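Local coordinates for nucleoporin NUP82 (PDB 5CWW), which probably serves as a structural component of the nuclear pore complex and a docking site for transport factors, this chain being the protein's N-terminal beta-propeller domain, at residues 54-59 / 566-571; 47-52 / 576-581. All blocks are in the same frame, centred on the assembly; numbering follows the deposited sequence.

Contact 1 (54-59 / 566-571); sequences TEIFVA and TSIDDP
T54 and D570 meet where a methyl group presses on a carboxylate: CG2 of T54 lies 3.1 Å from OD1 of D570, a tight van der Waals approach. The two side chains slant across one another, and the neighbouring CG of D570 is 3.5 Å from the same methyl, CG2 of T54. Further along, I56 and I568 both point across the gap and just meet, CG2 of I56 standing 4.2 Å from CD1 of I568. The backbones are too far apart to pair, the CA atoms of T54 and D570 being 7.0 Å apart. The threonine torsion (chi1 57°) sets its two branches apart, CG2 facing the aspartate while OG1 turns elsewhere and hydrogen-bonds to OD1 of D68. In D570 the labour is likewise divided. While OD1 faces the methyl, OD2 accepts the backbone N-H groups of D572 and L573, the first of these bonds closing an Asx turn over P571. The two bonds hold this oxygen in place and probably offset part of its charge. L69 at the start of helix 69-77 touches both isoleucines; L578 adds to the packing on I56 and F576 to that on I568. Strands 55-60 and 566-570 belong to different antiparallel sheets, and their meeting through side chains alone is consistent with blade-to-blade packing in a beta-propeller.

Contact 2 (47-52 / 576-581); sequences RTIARR and FILSAT
I49 and S579 are the nearest pair along the two backbones, their CA atoms 7.4 Å apart. Strands 49-52 and 576-580 run in roughly opposing directions, with 143° between their axes, yet the axes come no closer than 8.5 Å, too far for main-chain hydrogen bonding. Side chains therefore fill the gap, and I49 carries the contact from its side. Its two branches divide the opposite strand between them. CG2, anti to the backbone N, reaches a methyl of L578, with 4.0 Å between CG2 of I49 and CD2 of L578; the two side chains lie nearly perpendicular. The other branch is extended (chi2 174°), which carries CD1 of I49 onto the main chain of the opposite strand, 3.8 Å from the carbonyl carbon C of S579. The same CD1 of I49 also lies 4.0 Å from CB of A580. With only a methyl at A580 and with the CB of S579 turned away, the isoleucine tip can settle directly on the backbone. A563 accepts the S579 hydroxyl through its carbonyl O, which satisfies this buried group, and also packs on I49. T566 of strand 566-570 adds a further neighbour, while L578 continues the apolar layer to I56 of strand 55-60. All four touching residues are buried. Within this chain 49-52 is an outer strand of the sheet it shares with 55-60, 63-68 and 106-110, and 576-580 lies between 566-570 and 585-589. One sheet comes from each end of the chain, as expected where the first and last blades of a beta-propeller lie side by side.

Contacts 1 and 2 lie with their centres about 6 Å apart and describe one interface between the same two sheets. Along the chain the order is 47-52, 54-59, 566-571, 576-581, so contact 2 encloses contact 1, with over 500 residues between the paired segments. Neighbouring strands tie the contacts together: F57 N and A50 O, 2.7 Å apart, probably hydrogen-bond within the N-terminal sheet, as do T566 N and L578 O, 2.8 Å apart, within the C-terminal one. T566 also packs on R51 between the sheets. By bringing the two ends of the domain together, the pair of contacts probably helps to close the ring.

Contact 1 (54-59 / 566-571)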
# COMPACT_ATOMS: atom_id res chain seq x y z
N THR B 54 -17.25 17.12 12.99
CA THR B 54 -16.86 17.18 14.40
C THR B 54 -17.10 15.85 15.12
O THR B 54 -16.82 15.73 16.31
CB THR B 54 -17.61 18.30 15.14
OG1 THR B 54 -19.02 18.10 15.01
CG2 THR B 54 -17.23 19.65 14.57
N GLU B 55 -17.64 14.87 14.41
CA GLU B 55 -17.84 13.53 14.97
C GLU B 55 -16.55 12.72 14.88
O GLU B 55 -15.79 12.85 13.92
CB GLU B 55 -18.96 12.79 14.25
CG GLU B 55 -20.33 13.43 14.37
CD GLU B 55 -21.42 12.61 13.69
OE1 GLU B 55 -21.11 11.50 13.20
OE2 GLU B 55 -22.58 13.07 13.66
N ILE B 56 -16.31 11.88 15.88
CA ILE B 56 -15.17 10.97 15.86
C ILE B 56 -15.58 9.56 16.28
O ILE B 56 -16.55 9.38 17.02
CB ILE B 56 -14.02 11.46 16.77
CG1 ILE B 56 -14.47 11.52 18.24
CG2 ILE B 56 -13.53 12.82 16.31
CD1 ILE B 56 -13.33 11.75 19.21
N PHE B 57 -14.83 8.58 15.80
CA PHE B 57 -15.06 7.18 16.12
C PHE B 57 -13.78 6.61 16.71
O PHE B 57 -12.74 6.61 16.06
CB PHE B 57 -15.48 6.40 14.87
CG PHE B 57 -16.74 6.92 14.23
CD1 PHE B 57 -16.69 8.03 13.40
CD2 PHE B 57 -17.95 6.30 14.46
CE1 PHE B 57 -17.85 8.51 12.81
CE2 PHE B 57 -19.11 6.78 13.87
CZ PHE B 57 -19.06 7.89 13.04
N VAL B 58 -13.87 6.13 17.95
CA VAL B 58 -12.69 5.69 18.69
C VAL B 58 -12.76 4.21 19.02
O VAL B 58 -13.57 3.78 19.84
CB VAL B 58 -12.55 6.49 20.01
CG1 VAL B 58 -11.25 6.12 20.72
CG2 VAL B 58 -12.60 7.99 19.73
N ALA B 59 -11.88 3.44 18.39
CA ALA B 59 -11.82 2.00 18.63
C ALA B 59 -11.16 1.72 19.97
O ALA B 59 -10.05 2.18 20.23
CB ALA B 59 -11.07 1.30 17.51
N THR B 566 -5.19 12.55 14.12
CA THR B 566 -6.33 12.92 13.29
C THR B 566 -6.49 14.43 13.28
O THR B 566 -6.78 15.04 14.30
CB THR B 566 -7.63 12.27 13.81
OG1 THR B 566 -7.45 10.85 13.93
CG2 THR B 566 -8.78 12.55 12.85
N SER B 567 -6.27 15.03 12.11
CA SER B 567 -6.34 16.48 11.98
C SER B 567 -7.77 16.94 11.78
O SER B 567 -8.52 16.38 10.97
CB SER B 567 -5.47 16.95 10.80
OG SER B 567 -5.39 18.36 10.77
N ILE B 568 -8.16 17.98 12.53
CA ILE B 568 -9.50 18.54 12.46
C ILE B 568 -9.44 20.06 12.37
O ILE B 568 -8.73 20.70 13.14
CB ILE B 568 -10.35 18.13 13.68
CG1 ILE B 568 -10.17 16.63 13.95
CG2 ILE B 568 -11.81 18.52 13.46
CD1 ILE B 568 -11.16 16.03 14.95
N ASP B 569 -10.19 20.62 11.42
CA ASP B 569 -10.26 22.06 11.25
C ASP B 569 -11.71 22.50 11.16
O ASP B 569 -12.27 22.63 10.07
CB ASP B 569 -9.49 22.50 10.00
CG ASP B 569 -9.47 24.01 9.83
OD1 ASP B 569 -9.47 24.73 10.85
OD2 ASP B 569 -9.46 24.49 8.67
N ASP B 570 -12.32 22.73 12.32
CA ASP B 570 -13.71 23.14 12.40
C ASP B 570 -13.80 24.63 12.72
O ASP B 570 -12.99 25.15 13.48
CB ASP B 570 -14.44 22.32 13.47
CG ASP B 570 -15.87 22.75 13.66
OD1 ASP B 570 -16.75 22.22 12.95
OD2 ASP B 570 -16.13 23.61 14.52
N PRO B 571 -14.79 25.33 12.13
CA PRO B 571 -14.91 26.77 12.40
C PRO B 571 -15.26 27.10 13.85
O PRO B 571 -14.87 28.16 14.34
CB PRO B 571 -16.04 27.21 11.46
CG PRO B 571 -16.79 25.97 11.15
CD PRO B 571 -15.76 24.89 11.12

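Contact 2 (47-52 / 576-581)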
# COMPACT_ATOMS: atom_id res chain seq x y z
N ARG B 47 -4.56 2.84 13.80
CA ARG B 47 -5.41 3.91 13.30
C ARG B 47 -6.78 3.82 13.96
O ARG B 47 -7.80 3.62 13.30
CB ARG B 47 -5.54 3.83 11.78
CG ARG B 47 -4.21 3.95 11.06
CD ARG B 47 -4.39 4.16 9.56
NE ARG B 47 -3.10 4.29 8.89
CZ ARG B 47 -2.37 5.40 8.87
NH1 ARG B 47 -2.80 6.49 9.50
NH2 ARG B 47 -1.21 5.43 8.23
N THR B 48 -6.79 3.95 15.28
CA THR B 48 -7.98 3.68 16.08
C THR B 48 -8.92 4.88 16.21
O THR B 48 -9.92 4.81 16.92
CB THR B 48 -7.58 3.20 17.48
OG1 THR B 48 -6.53 4.03 17.99
CG2 THR B 48 -7.09 1.76 17.43
N ILE B 49 -8.60 5.97 15.51
CA ILE B 49 -9.47 7.15 15.50
C ILE B 49 -9.80 7.55 14.07
O ILE B 49 -8.92 7.66 13.22
CB ILE B 49 -8.82 8.35 16.23
CG1 ILE B 49 -8.50 7.98 17.68
CG2 ILE B 49 -9.75 9.56 16.19
CD1 ILE B 49 -7.74 9.05 18.45
N ALA B 50 -11.09 7.76 13.82
CA ALA B 50 -11.58 8.25 12.54
C ALA B 50 -12.59 9.36 12.79
O ALA B 50 -13.10 9.48 13.91
CB ALA B 50 -12.20 7.12 11.73
N ARG B 51 -12.90 10.15 11.77
CA ARG B 51 -13.76 11.31 11.96
C ARG B 51 -14.59 11.68 10.74
O ARG B 51 -14.27 11.29 9.61
CB ARG B 51 -12.92 12.54 12.34
CG ARG B 51 -12.00 13.02 11.21
CD ARG B 51 -11.35 14.34 11.55
NE ARG B 51 -12.28 15.46 11.44
CZ ARG B 51 -12.46 16.20 10.35
NH1 ARG B 51 -11.79 15.95 9.24
NH2 ARG B 51 -13.33 17.21 10.37
N ARG B 52 -15.65 12.43 10.99
CA ARG B 52 -16.40 13.11 9.95
C ARG B 52 -16.95 14.39 10.58
O ARG B 52 -17.67 14.34 11.58
CB ARG B 52 -17.52 12.23 9.40
CG ARG B 52 -18.53 11.72 10.42
CD ARG B 52 -19.58 10.84 9.77
NE ARG B 52 -20.70 10.57 10.67
CZ ARG B 52 -21.79 9.90 10.32
NH1 ARG B 52 -21.93 9.43 9.09
NH2 ARG B 52 -22.76 9.71 11.21
N PHE B 576 -6.95 21.67 15.26
CA PHE B 576 -6.19 20.90 16.24
C PHE B 576 -5.94 19.46 15.79
O PHE B 576 -6.50 19.00 14.80
CB PHE B 576 -6.92 20.89 17.58
CG PHE B 576 -8.27 20.21 17.54
CD1 PHE B 576 -9.36 20.84 16.97
CD2 PHE B 576 -8.44 18.95 18.08
CE1 PHE B 576 -10.60 20.22 16.94
CE2 PHE B 576 -9.67 18.32 18.05
CZ PHE B 576 -10.75 18.96 17.48
N ILE B 577 -5.07 18.78 16.53
CA ILE B 577 -4.78 17.37 16.31
C ILE B 577 -5.43 16.54 17.40
O ILE B 577 -5.48 16.96 18.56
CB ILE B 577 -3.28 17.10 16.31
CG1 ILE B 577 -2.59 17.90 15.22
CG2 ILE B 577 -2.99 15.61 16.11
CD1 ILE B 577 -1.16 18.12 15.52
N LEU B 578 -5.90 15.36 17.03
CA LEU B 578 -6.49 14.43 17.98
C LEU B 578 -5.72 13.11 17.96
O LEU B 578 -5.53 12.52 16.90
CB LEU B 578 -7.97 14.21 17.67
CG LEU B 578 -8.73 13.31 18.65
CD1 LEU B 578 -8.78 13.94 20.04
CD2 LEU B 578 -10.13 13.04 18.13
N SER B 579 -5.28 12.68 19.13
CA SER B 579 -4.69 11.35 19.28
C SER B 579 -5.16 10.77 20.60
O SER B 579 -6.07 11.33 21.23
CB SER B 579 -3.16 11.41 19.23
OG SER B 579 -2.59 10.11 19.27
N ALA B 580 -4.56 9.67 21.04
CA ALA B 580 -4.97 9.05 22.29
C ALA B 580 -3.99 7.98 22.75
O ALA B 580 -3.38 7.29 21.93
CB ALA B 580 -6.37 8.45 22.15
N THR B 581 -3.85 7.86 24.06
CA THR B 581 -3.14 6.74 24.66
C THR B 581 -4.14 5.61 24.85
O THR B 581 -5.26 5.67 24.35
CB THR B 581 -2.50 7.12 26.01
OG1 THR B 581 -3.53 7.47 26.94
CG2 THR B 581 -1.54 8.28 25.84